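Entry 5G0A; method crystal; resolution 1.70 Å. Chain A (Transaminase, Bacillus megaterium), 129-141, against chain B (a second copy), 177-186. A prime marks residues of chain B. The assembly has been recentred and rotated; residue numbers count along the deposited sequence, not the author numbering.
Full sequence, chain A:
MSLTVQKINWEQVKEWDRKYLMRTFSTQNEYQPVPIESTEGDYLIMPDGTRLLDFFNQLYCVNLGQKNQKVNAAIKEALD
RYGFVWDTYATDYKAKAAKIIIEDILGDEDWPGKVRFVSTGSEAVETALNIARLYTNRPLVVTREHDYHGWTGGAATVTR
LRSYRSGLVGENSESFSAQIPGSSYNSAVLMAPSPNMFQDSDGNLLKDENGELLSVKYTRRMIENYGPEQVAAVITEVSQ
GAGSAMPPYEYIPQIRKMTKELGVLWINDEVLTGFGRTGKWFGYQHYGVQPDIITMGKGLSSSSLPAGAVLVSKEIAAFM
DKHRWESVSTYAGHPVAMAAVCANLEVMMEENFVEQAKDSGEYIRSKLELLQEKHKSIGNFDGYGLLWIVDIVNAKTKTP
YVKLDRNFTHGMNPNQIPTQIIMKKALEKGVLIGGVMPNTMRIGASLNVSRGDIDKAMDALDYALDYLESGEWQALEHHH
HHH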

# COMPACT_ATOMS: atom_id res chain seq x y z
N LEU A 129 3.52 13.64 11.12
CA LEU A 129 2.76 12.46 10.72
C LEU A 129 3.16 11.25 11.55
O LEU A 129 2.31 10.52 12.02
CB LEU A 129 2.97 12.18 9.20
CG LEU A 129 2.36 13.24 8.27
CD1 LEU A 129 2.72 12.94 6.80
CD2 LEU A 129 0.85 13.29 8.42
N ASN A 130 4.47 11.07 11.74
CA ASN A 130 4.99 9.96 12.54
C ASN A 130 4.48 10.05 14.00
O ASN A 130 4.02 9.05 14.58
CB ASN A 130 6.51 9.97 12.53
CG ASN A 130 7.10 9.57 11.16
OD1 ASN A 130 6.37 9.10 10.30
ND2 ASN A 130 8.41 9.74 10.98
N ILE A 131 4.56 11.25 14.56
CA ILE A 131 4.17 11.43 15.97
C ILE A 131 2.66 11.22 16.13
O ILE A 131 2.23 10.50 17.05
CB ILE A 131 4.59 12.80 16.53
CG1 ILE A 131 6.12 12.90 16.64
CG2 ILE A 131 3.98 12.97 17.91
CD1 ILE A 131 6.62 14.35 16.62
N ALA A 132 1.86 11.83 15.24
CA ALA A 132 0.41 11.67 15.32
C ALA A 132 0.03 10.17 15.27
O ALA A 132 -0.82 9.71 16.01
CB ALA A 132 -0.28 12.44 14.18
N ARG A 133 0.67 9.42 14.38
CA ARG A 133 0.38 8.00 14.22
C ARG A 133 0.84 7.17 15.42
O ARG A 133 0.13 6.27 15.84
CB ARG A 133 1.01 7.47 12.92
CG ARG A 133 0.26 8.01 11.70
CD ARG A 133 0.99 7.65 10.41
NE ARG A 133 0.08 7.77 9.25
CZ ARG A 133 0.40 8.30 8.08
NH1 ARG A 133 1.62 8.79 7.85
NH2 ARG A 133 -0.51 8.31 7.11
N LEU A 134 2.00 7.51 15.97
CA LEU A 134 2.51 6.81 17.16
C LEU A 134 1.66 7.12 18.39
O LEU A 134 1.34 6.21 19.17
CB LEU A 134 3.96 7.17 17.41
CG LEU A 134 4.96 6.47 16.47
CD1 LEU A 134 6.29 7.18 16.64
CD2 LEU A 134 5.08 4.96 16.76
N TYR A 135 1.27 8.38 18.55
CA TYR A 135 0.49 8.81 19.72
C TYR A 135 -0.87 8.13 19.74
O TYR A 135 -1.33 7.61 20.79
CB TYR A 135 0.33 10.34 19.72
CG TYR A 135 -0.54 10.80 20.89
CD1 TYR A 135 -0.01 10.91 22.16
CD2 TYR A 135 -1.90 11.07 20.70
CE1 TYR A 135 -0.81 11.29 23.24
CE2 TYR A 135 -2.70 11.45 21.76
CZ TYR A 135 -2.13 11.57 23.03
OH TYR A 135 -2.94 11.96 24.07
N THR A 136 -1.53 8.08 18.59
CA THR A 136 -2.89 7.53 18.51
C THR A 136 -2.87 6.00 18.30
O THR A 136 -3.89 5.34 18.49
CB THR A 136 -3.69 8.15 17.36
OG1 THR A 136 -3.03 7.88 16.11
CG2 THR A 136 -3.86 9.66 17.55
N ASN A 137 -1.71 5.47 17.89
CA ASN A 137 -1.57 4.11 17.37
C ASN A 137 -2.55 3.83 16.22
O ASN A 137 -3.20 2.77 16.19
CB ASN A 137 -1.72 3.06 18.48
CG ASN A 137 -1.16 1.71 18.08
OD1 ASN A 137 -0.20 1.63 17.32
ND2 ASN A 137 -1.77 0.63 18.58
N ARG A 138 -2.70 4.80 15.30
CA ARG A 138 -3.65 4.67 14.19
C ARG A 138 -2.98 5.08 12.88
O ARG A 138 -2.08 5.93 12.87
CB ARG A 138 -4.86 5.59 14.37
CG ARG A 138 -5.66 5.32 15.65
CD ARG A 138 -6.60 6.48 15.78
NE ARG A 138 -7.28 6.44 17.09
CZ ARG A 138 -8.01 7.44 17.57
NH1 ARG A 138 -8.17 8.56 16.88
NH2 ARG A 138 -8.58 7.30 18.77
N PRO A 139 -3.41 4.47 11.76
CA PRO A 139 -2.65 4.73 10.52
C PRO A 139 -3.13 5.88 9.63
O PRO A 139 -2.30 6.45 8.91
CB PRO A 139 -2.84 3.43 9.74
CG PRO A 139 -4.15 2.87 10.22
CD PRO A 139 -4.25 3.27 11.68
N LEU A 140 -4.42 6.17 9.61
CA LEU A 140 -4.96 7.05 8.56
C LEU A 140 -4.82 8.52 8.90
O LEU A 140 -5.00 8.90 10.05
CB LEU A 140 -6.44 6.76 8.30
CG LEU A 140 -6.79 5.36 7.77
CD1 LEU A 140 -8.26 5.27 7.44
CD2 LEU A 140 -5.98 5.00 6.53
N VAL A 141 -4.46 9.32 7.91
CA VAL A 141 -4.46 10.76 8.06
C VAL A 141 -5.33 11.36 6.95
O VAL A 141 -5.24 10.96 5.77
CB VAL A 141 -3.02 11.35 8.01
CG1 VAL A 141 -3.05 12.89 8.01
CG2 VAL A 141 -2.19 10.82 9.17
N SER B 177 6.62 -1.99 22.50
CA SER B 177 7.16 -1.24 21.39
C SER B 177 6.05 -0.93 20.39
O SER B 177 4.94 -1.47 20.48
CB SER B 177 8.28 -2.03 20.71
OG SER B 177 7.82 -3.28 20.27
N ALA B 178 6.36 -0.07 19.42
CA ALA B 178 5.37 0.33 18.45
C ALA B 178 6.07 0.82 17.20
O ALA B 178 6.82 1.79 17.24
CB ALA B 178 4.49 1.44 19.04
N GLN B 179 5.82 0.14 16.08
CA GLN B 179 6.24 0.68 14.78
C GLN B 179 5.19 1.72 14.38
O GLN B 179 4.08 1.71 14.90
CB GLN B 179 6.38 -0.46 13.77
CG GLN B 179 7.35 -1.55 14.26
CD GLN B 179 7.70 -2.59 13.21
OE1 GLN B 179 7.90 -2.27 12.03
NE2 GLN B 179 7.79 -3.85 13.64
N ILE B 180 5.56 2.64 13.48
CA ILE B 180 4.63 3.67 13.02
C ILE B 180 3.50 3.08 12.17
O ILE B 180 3.73 2.52 11.08
CB ILE B 180 5.37 4.74 12.19
CG1 ILE B 180 6.55 5.34 12.97
CG2 ILE B 180 4.40 5.84 11.74
CD1 ILE B 180 7.49 6.14 12.09
N PRO B 181 2.25 3.19 12.65
CA PRO B 181 1.11 2.65 11.91
C PRO B 181 0.99 3.30 10.53
O PRO B 181 1.18 4.51 10.39
CB PRO B 181 -0.09 3.09 12.77
CG PRO B 181 0.47 3.18 14.16
CD PRO B 181 1.87 3.69 13.99
N GLY B 182 0.71 2.50 9.52
CA GLY B 182 0.40 3.06 8.21
C GLY B 182 1.59 3.40 7.34
O GLY B 182 1.42 3.75 6.17
N SER B 183 2.80 3.27 7.90
CA SER B 183 4.01 3.78 7.24
C SER B 183 4.43 2.95 6.03
O SER B 183 5.25 3.39 5.21
CB SER B 183 5.17 3.88 8.25
OG SER B 183 5.58 2.58 8.67
N SER B 184 3.87 1.75 5.92
CA SER B 184 4.25 0.84 4.85
C SER B 184 3.08 0.56 3.91
O SER B 184 3.17 -0.33 3.08
CB SER B 184 4.81 -0.47 5.41
OG SER B 184 5.58 -1.14 4.44
N TYR B 185 1.99 1.31 4.05
CA TYR B 185 0.93 1.24 3.05
C TYR B 185 1.60 1.70 1.77
O TYR B 185 2.37 2.66 1.79
CB TYR B 185 -0.20 2.23 3.35
CG TYR B 185 -1.21 1.86 4.42
CD1 TYR B 185 -0.82 1.42 5.67
CD2 TYR B 185 -2.58 2.02 4.18
CE1 TYR B 185 -1.78 1.14 6.66
CE2 TYR B 185 -3.53 1.76 5.16
CZ TYR B 185 -3.13 1.32 6.40
OH TYR B 185 -4.09 1.01 7.36
N ASN B 186 1.33 1.04 0.66
CA ASN B 186 1.85 1.49 -0.63
C ASN B 186 3.35 1.24 -0.90
O ASN B 186 3.77 1.37 -2.05
CB ASN B 186 1.59 2.99 -0.77
CG ASN B 186 1.17 3.40 -2.17
OD1 ASN B 186 0.04 3.81 -2.38
ND2 ASN B 186 2.09 3.31 -3.11
O HOH W 1 2.29 2.36 17.21

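This is an apolar packing contact between the end of a helix with its following turn and a proline-centred loop of the second copy, with no direct hydrogen bond across it and one bridging water.

The helix runs through Thr136; Asn137, at positive phi, breaks it and sends the chain back so that Pro139 lies near Gly182′. Pro181′ has the largest covered area and sits in the resulting bend: its CB is 3.5 Å from Arg138 O and 4.1 Å from Pro139 CB, while its CG lies 3.6 Å from Asn137 OD1. On the helix, Leu134 supplies the grease, its CG 4.0 Å from Ile180′ CG1 and its CD2 4.2 Å from Ala178′ CB.

Arg133 serves as internal bracing. Its NE donates to Pro139 O at 2.7 Å, tying helix to turn, and its aliphatic CD rests 3.1 Å from Pro181′ O.

Gly182′ follows in a type II turn from Ile180′ to Ser183′. Its backbone angles alone call for glycine, and an ideal CB would also clash with Pro139 O. Beyond it, Tyr185′ packs its CZ 4.0 Å from Pro139 CB.

At the exposed margin, the water donates to Asn137 OD1 (2.6 Å) and to Gln179′ O (3.0 Å), joining two acceptors that could not bond each other.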